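PDZ domain protein (Parabacteroides distasonis, PDB 4L8N) is of unknown function but carries PDZ domains and a DUF4136 domain and binds magnesium. Local coordinates at residues V298-Y309 with P446-K457. Sequence-based numbering, arbitrary orientation.
Sequences VPFKVSKKTYNY and PTIRSEVTVEIK
Tyr309 and Arg449 meet near one end of a long antiparallel β ladder in which strand 298-309 pairs with residues 447-456, the end of the chain's last strand, 438-456. The two run at 175° to each other in the middle of a large mixed sheet, with strand 123-135 on the far side of 298-309.

Backbone bonds hold the ladder along its whole length. Lys301, Ser303, Lys305, Tyr307 and Tyr309 form hydrogen-bonded pairs with Glu455, Thr453, Glu451, Arg449 and Thr447, each bonded in both directions, and Lys457 N adds a last bond to Pro299 O.

On the face with Tyr307 and Tyr309, Arg449 lies against both rings. The Arg449 guanidinium lies flat on the Tyr309 ring, planes 14° apart, with Arg449 CZ 3.7 Å from the ring centroid in a cation-pi stack. Nearer its backbone, Arg449 CB sits over one face of Tyr307, a CH-pi contact offset toward the ring's rim. Tyr309 reaches the arginine because its CG stands opposite the backbone N (chi1 172°); beyond, its OH bonds Asp326. A leucine in place of Tyr309 would probably leave the guanidinium without its flat partner on that side and Asp326 without this hydroxyl.

The opposite face is apolar toward the Phe300-Ile456 end: Phe300 CE2 packs 3.5 Å from Ile456 CG1, the side chains running side by side, while Val302 CG1 touches Val452 CG1 at 3.8 Å. Tyr216 of the second subunit covers both valines, so this face also serves the subunit interface.

Farther along the same face a polar pair replaces the valines: Thr306 OG1 and Ser450 OG share a hydrogen bond of 2.7 Å, either hydroxyl a possible donor.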
loop_
_atom_site.group_PDB
_atom_site.type_symbol
_atom_site.label_atom_id
_atom_site.label_comp_id
_atom_site.label_asym_id
_atom_site.label_seq_id
_atom_site.Cartn_x
_atom_site.Cartn_y
_atom_site.Cartn_z
ATOM N N VAL A 298 4.244 -1.171 9.737
ATOM C CA VAL A 298 4.850 -1.605 10.995
ATOM C C VAL A 298 5.541 -0.466 11.771
ATOM O O VAL A 298 6.598 0.040 11.353
ATOM C CB VAL A 298 5.816 -2.825 10.867
ATOM C CG1 VAL A 298 6.036 -3.486 12.227
ATOM C CG2 VAL A 298 5.325 -3.843 9.844
ATOM N N PRO A 299 5.023 -0.199 12.994
ATOM C CA PRO A 299 5.670 0.776 13.879
ATOM C C PRO A 299 6.811 0.158 14.722
ATOM O O PRO A 299 6.604 -0.855 15.417
ATOM C CB PRO A 299 4.509 1.227 14.771
ATOM C CG PRO A 299 3.648 0.043 14.901
ATOM C CD PRO A 299 3.814 -0.765 13.633
ATOM N N PHE A 300 8.010 0.788 14.684
ATOM C CA PHE A 300 9.191 0.403 15.467
ATOM C C PHE A 300 9.655 1.521 16.378
ATOM O O PHE A 300 9.537 2.696 16.028
ATOM C CB PHE A 300 10.372 0.020 14.574
ATOM C CG PHE A 300 10.157 -1.136 13.636
ATOM C CD1 PHE A 300 9.583 -0.939 12.386
ATOM C CD2 PHE A 300 10.577 -2.418 13.980
ATOM C CE1 PHE A 300 9.404 -2.014 11.510
ATOM C CE2 PHE A 300 10.423 -3.479 13.097
ATOM C CZ PHE A 300 9.834 -3.272 11.867
ATOM N N LYS A 301 10.254 1.143 17.519
ATOM C CA LYS A 301 10.840 2.021 18.514
ATOM C C LYS A 301 12.264 1.531 18.855
ATOM O O LYS A 301 12.443 0.380 19.268
ATOM C CB LYS A 301 9.958 2.099 19.771
ATOM C CG LYS A 301 10.243 3.349 20.600
ATOM C CD LYS A 301 9.686 3.247 22.004
ATOM C CE LYS A 301 10.438 4.127 22.972
ATOM N NZ LYS A 301 9.726 4.252 24.272
ATOM N N VAL A 302 13.272 2.414 18.636
ATOM C CA VAL A 302 14.692 2.190 18.949
ATOM C C VAL A 302 15.063 3.026 20.181
ATOM O O VAL A 302 14.966 4.249 20.145
ATOM C CB VAL A 302 15.670 2.483 17.782
ATOM C CG1 VAL A 302 17.073 2.000 18.128
ATOM C CG2 VAL A 302 15.204 1.851 16.488
ATOM N N SER A 303 15.459 2.361 21.256
ATOM C CA SER A 303 15.874 2.973 22.518
ATOM C C SER A 303 17.316 2.624 22.770
ATOM O O SER A 303 17.626 1.451 23.018
ATOM C CB SER A 303 15.005 2.494 23.678
ATOM O OG SER A 303 13.638 2.807 23.468
ATOM N N LYS A 304 18.216 3.618 22.656
ATOM C CA LYS A 304 19.611 3.331 22.926
ATOM C C LYS A 304 20.037 4.081 24.183
ATOM O O LYS A 304 19.435 5.100 24.514
ATOM C CB LYS A 304 20.511 3.599 21.705
ATOM C CG LYS A 304 20.784 5.038 21.319
ATOM C CD LYS A 304 21.883 5.025 20.271
ATOM C CE LYS A 304 22.242 6.388 19.764
ATOM N NZ LYS A 304 23.465 6.347 18.915
ATOM N N LYS A 305 20.994 3.518 24.937
ATOM C CA LYS A 305 21.507 4.119 26.180
ATOM C C LYS A 305 22.889 3.584 26.536
ATOM O O LYS A 305 23.113 2.373 26.526
ATOM C CB LYS A 305 20.553 3.878 27.366
ATOM C CG LYS A 305 20.979 4.562 28.676
ATOM C CD LYS A 305 20.081 4.220 29.884
ATOM C CE LYS A 305 18.675 4.738 29.685
ATOM N NZ LYS A 305 17.867 4.655 30.916
ATOM N N THR A 306 23.797 4.499 26.863
ATOM C CA THR A 306 25.127 4.182 27.342
ATOM C C THR A 306 25.397 5.087 28.516
ATOM O O THR A 306 25.254 6.290 28.395
ATOM C CB THR A 306 26.198 4.303 26.249
ATOM O OG1 THR A 306 25.850 3.458 25.155
ATOM C CG2 THR A 306 27.596 3.923 26.755
ATOM N N TYR A 307 25.787 4.517 29.652
ATOM C CA TYR A 307 26.125 5.300 30.829
ATOM C C TYR A 307 27.224 4.627 31.629
ATOM O O TYR A 307 27.449 3.428 31.473
ATOM C CB TYR A 307 24.881 5.565 31.705
ATOM C CG TYR A 307 24.236 4.342 32.334
ATOM C CD1 TYR A 307 23.283 3.601 31.641
ATOM C CD2 TYR A 307 24.479 4.007 33.662
ATOM C CE1 TYR A 307 22.667 2.492 32.218
ATOM C CE2 TYR A 307 23.832 2.927 34.266
ATOM C CZ TYR A 307 22.937 2.163 33.534
ATOM O OH TYR A 307 22.295 1.090 34.104
ATOM N N ASN A 308 27.919 5.410 32.479
ATOM C CA ASN A 308 28.916 4.898 33.434
ATOM C C ASN A 308 28.145 4.319 34.607
ATOM O O ASN A 308 27.370 5.041 35.259
ATOM C CB ASN A 308 29.891 5.989 33.914
ATOM C CG ASN A 308 31.128 6.221 33.082
ATOM O OD1 ASN A 308 31.592 5.388 32.290
ATOM N ND2 ASN A 308 31.730 7.362 33.305
ATOM N N TYR A 309 28.316 3.005 34.834
ATOM C CA TYR A 309 27.665 2.262 35.890
ATOM C C TYR A 309 28.610 1.991 37.070
ATOM O O TYR A 309 29.703 1.447 36.878
ATOM C CB TYR A 309 27.143 0.944 35.315
ATOM C CG TYR A 309 26.605 -0.019 36.352
ATOM C CD1 TYR A 309 25.354 0.175 36.928
ATOM C CD2 TYR A 309 27.339 -1.137 36.743
ATOM C CE1 TYR A 309 24.851 -0.709 37.878
ATOM C CE2 TYR A 309 26.838 -2.037 37.675
ATOM C CZ TYR A 309 25.593 -1.815 38.245
ATOM O OH TYR A 309 25.076 -2.701 39.157
ATOM N N PRO A 446 34.117 3.004 36.550
ATOM C CA PRO A 446 32.841 2.405 36.197
ATOM C C PRO A 446 32.973 1.463 35.025
ATOM O O PRO A 446 33.985 1.454 34.297
ATOM C CB PRO A 446 31.973 3.623 35.828
ATOM C CG PRO A 446 32.771 4.831 36.184
ATOM C CD PRO A 446 34.183 4.398 36.076
ATOM N N THR A 447 31.922 0.673 34.845
ATOM C CA THR A 447 31.773 -0.203 33.699
ATOM C C THR A 447 30.802 0.511 32.803
ATOM O O THR A 447 29.988 1.306 33.273
ATOM C CB THR A 447 31.354 -1.605 34.106
ATOM O OG1 THR A 447 30.216 -1.545 34.972
ATOM C CG2 THR A 447 32.494 -2.382 34.746
ATOM N N ILE A 448 30.912 0.280 31.519
ATOM C CA ILE A 448 30.078 0.986 30.573
ATOM C C ILE A 448 28.914 0.079 30.209
ATOM O O ILE A 448 29.088 -1.040 29.687
ATOM C CB ILE A 448 30.928 1.495 29.367
ATOM C CG1 ILE A 448 31.925 2.597 29.853
ATOM C CG2 ILE A 448 30.049 2.008 28.236
ATOM C CD1 ILE A 448 32.882 3.178 28.815
ATOM N N ARG A 449 27.721 0.536 30.587
ATOM C CA ARG A 449 26.506 -0.190 30.280
ATOM C C ARG A 449 26.025 0.379 29.008
ATOM O O ARG A 449 25.838 1.590 28.914
ATOM C CB ARG A 449 25.454 -0.105 31.400
ATOM C CG ARG A 449 25.739 -1.035 32.523
ATOM C CD ARG A 449 24.516 -1.275 33.355
ATOM N NE ARG A 449 24.755 -2.359 34.312
ATOM C CZ ARG A 449 23.830 -2.874 35.117
ATOM N NH1 ARG A 449 22.587 -2.412 35.093
ATOM N NH2 ARG A 449 24.143 -3.851 35.956
ATOM N N SER A 450 25.952 -0.462 27.993
ATOM C CA SER A 450 25.480 -0.122 26.659
ATOM C C SER A 450 24.324 -1.025 26.325
ATOM O O SER A 450 24.332 -2.213 26.699
ATOM C CB SER A 450 26.598 -0.262 25.644
ATOM O OG SER A 450 26.674 0.925 24.879
ATOM N N GLU A 451 23.290 -0.454 25.709
ATOM C CA GLU A 451 22.072 -1.177 25.360
ATOM C C GLU A 451 21.319 -0.495 24.222
ATOM O O GLU A 451 21.273 0.731 24.132
ATOM C CB GLU A 451 21.128 -1.373 26.591
ATOM C CG GLU A 451 20.950 -0.161 27.507
ATOM C CD GLU A 451 19.929 -0.271 28.632
ATOM O OE1 GLU A 451 18.725 -0.045 28.367
ATOM O OE2 GLU A 451 20.345 -0.487 29.796
ATOM N N VAL A 452 20.777 -1.321 23.326
ATOM C CA VAL A 452 19.888 -0.959 22.218
ATOM C C VAL A 452 18.703 -1.923 22.257
ATOM O O VAL A 452 18.912 -3.136 22.257
ATOM C CB VAL A 452 20.523 -0.944 20.806
ATOM C CG1 VAL A 452 19.528 -0.416 19.783
ATOM C CG2 VAL A 452 21.792 -0.121 20.765
ATOM N N THR A 453 17.484 -1.390 22.298
ATOM C CA THR A 453 16.243 -2.144 22.223
ATOM C C THR A 453 15.546 -1.729 20.937
ATOM O O THR A 453 15.301 -0.544 20.719
ATOM C CB THR A 453 15.401 -1.909 23.477
ATOM O OG1 THR A 453 16.064 -2.530 24.576
ATOM C CG2 THR A 453 13.978 -2.451 23.347
ATOM N N VAL A 454 15.302 -2.695 20.049
ATOM C CA VAL A 454 14.558 -2.473 18.794
ATOM C C VAL A 454 13.294 -3.277 18.976
ATOM O O VAL A 454 13.351 -4.513 19.061
ATOM C CB VAL A 454 15.331 -2.796 17.504
ATOM C CG1 VAL A 454 14.496 -2.446 16.265
ATOM C CG2 VAL A 454 16.667 -2.052 17.478
ATOM N N GLU A 455 12.180 -2.575 19.197
ATOM C CA GLU A 455 10.903 -3.204 19.507
ATOM C C GLU A 455 9.788 -2.816 18.522
ATOM O O GLU A 455 9.757 -1.680 18.057
ATOM C CB GLU A 455 10.503 -2.744 20.911
ATOM C CG GLU A 455 9.510 -3.634 21.632
ATOM C CD GLU A 455 8.967 -3.080 22.940
ATOM O OE1 GLU A 455 9.649 -2.235 23.568
ATOM O OE2 GLU A 455 7.859 -3.508 23.342
ATOM N N ILE A 456 8.852 -3.742 18.231
ATOM C CA ILE A 456 7.666 -3.395 17.454
ATOM C C ILE A 456 6.701 -2.855 18.503
ATOM O O ILE A 456 6.411 -3.567 19.472
ATOM C CB ILE A 456 7.105 -4.555 16.587
ATOM C CG1 ILE A 456 7.983 -4.722 15.344
ATOM C CG2 ILE A 456 5.638 -4.304 16.195
ATOM C CD1 ILE A 456 7.802 -5.910 14.596
ATOM N N LYS A 457 6.266 -1.579 18.343
ATOM C CA LYS A 457 5.386 -0.834 19.278
ATOM C C LYS A 457 4.184 -1.673 19.778
ATOM O O LYS A 457 3.361 -2.106 18.942
ATOM C CB LYS A 457 4.895 0.491 18.654
ATOM C CG LYS A 457 6.001 1.545 18.500
ATOM C CD LYS A 457 5.469 2.975 18.456
ATOM C CE LYS A 457 5.051 3.477 19.821
ATOM N NZ LYS A 457 4.486 4.850 19.757
ATOM O OXT LYS A 457 4.127 -1.947 21.002
#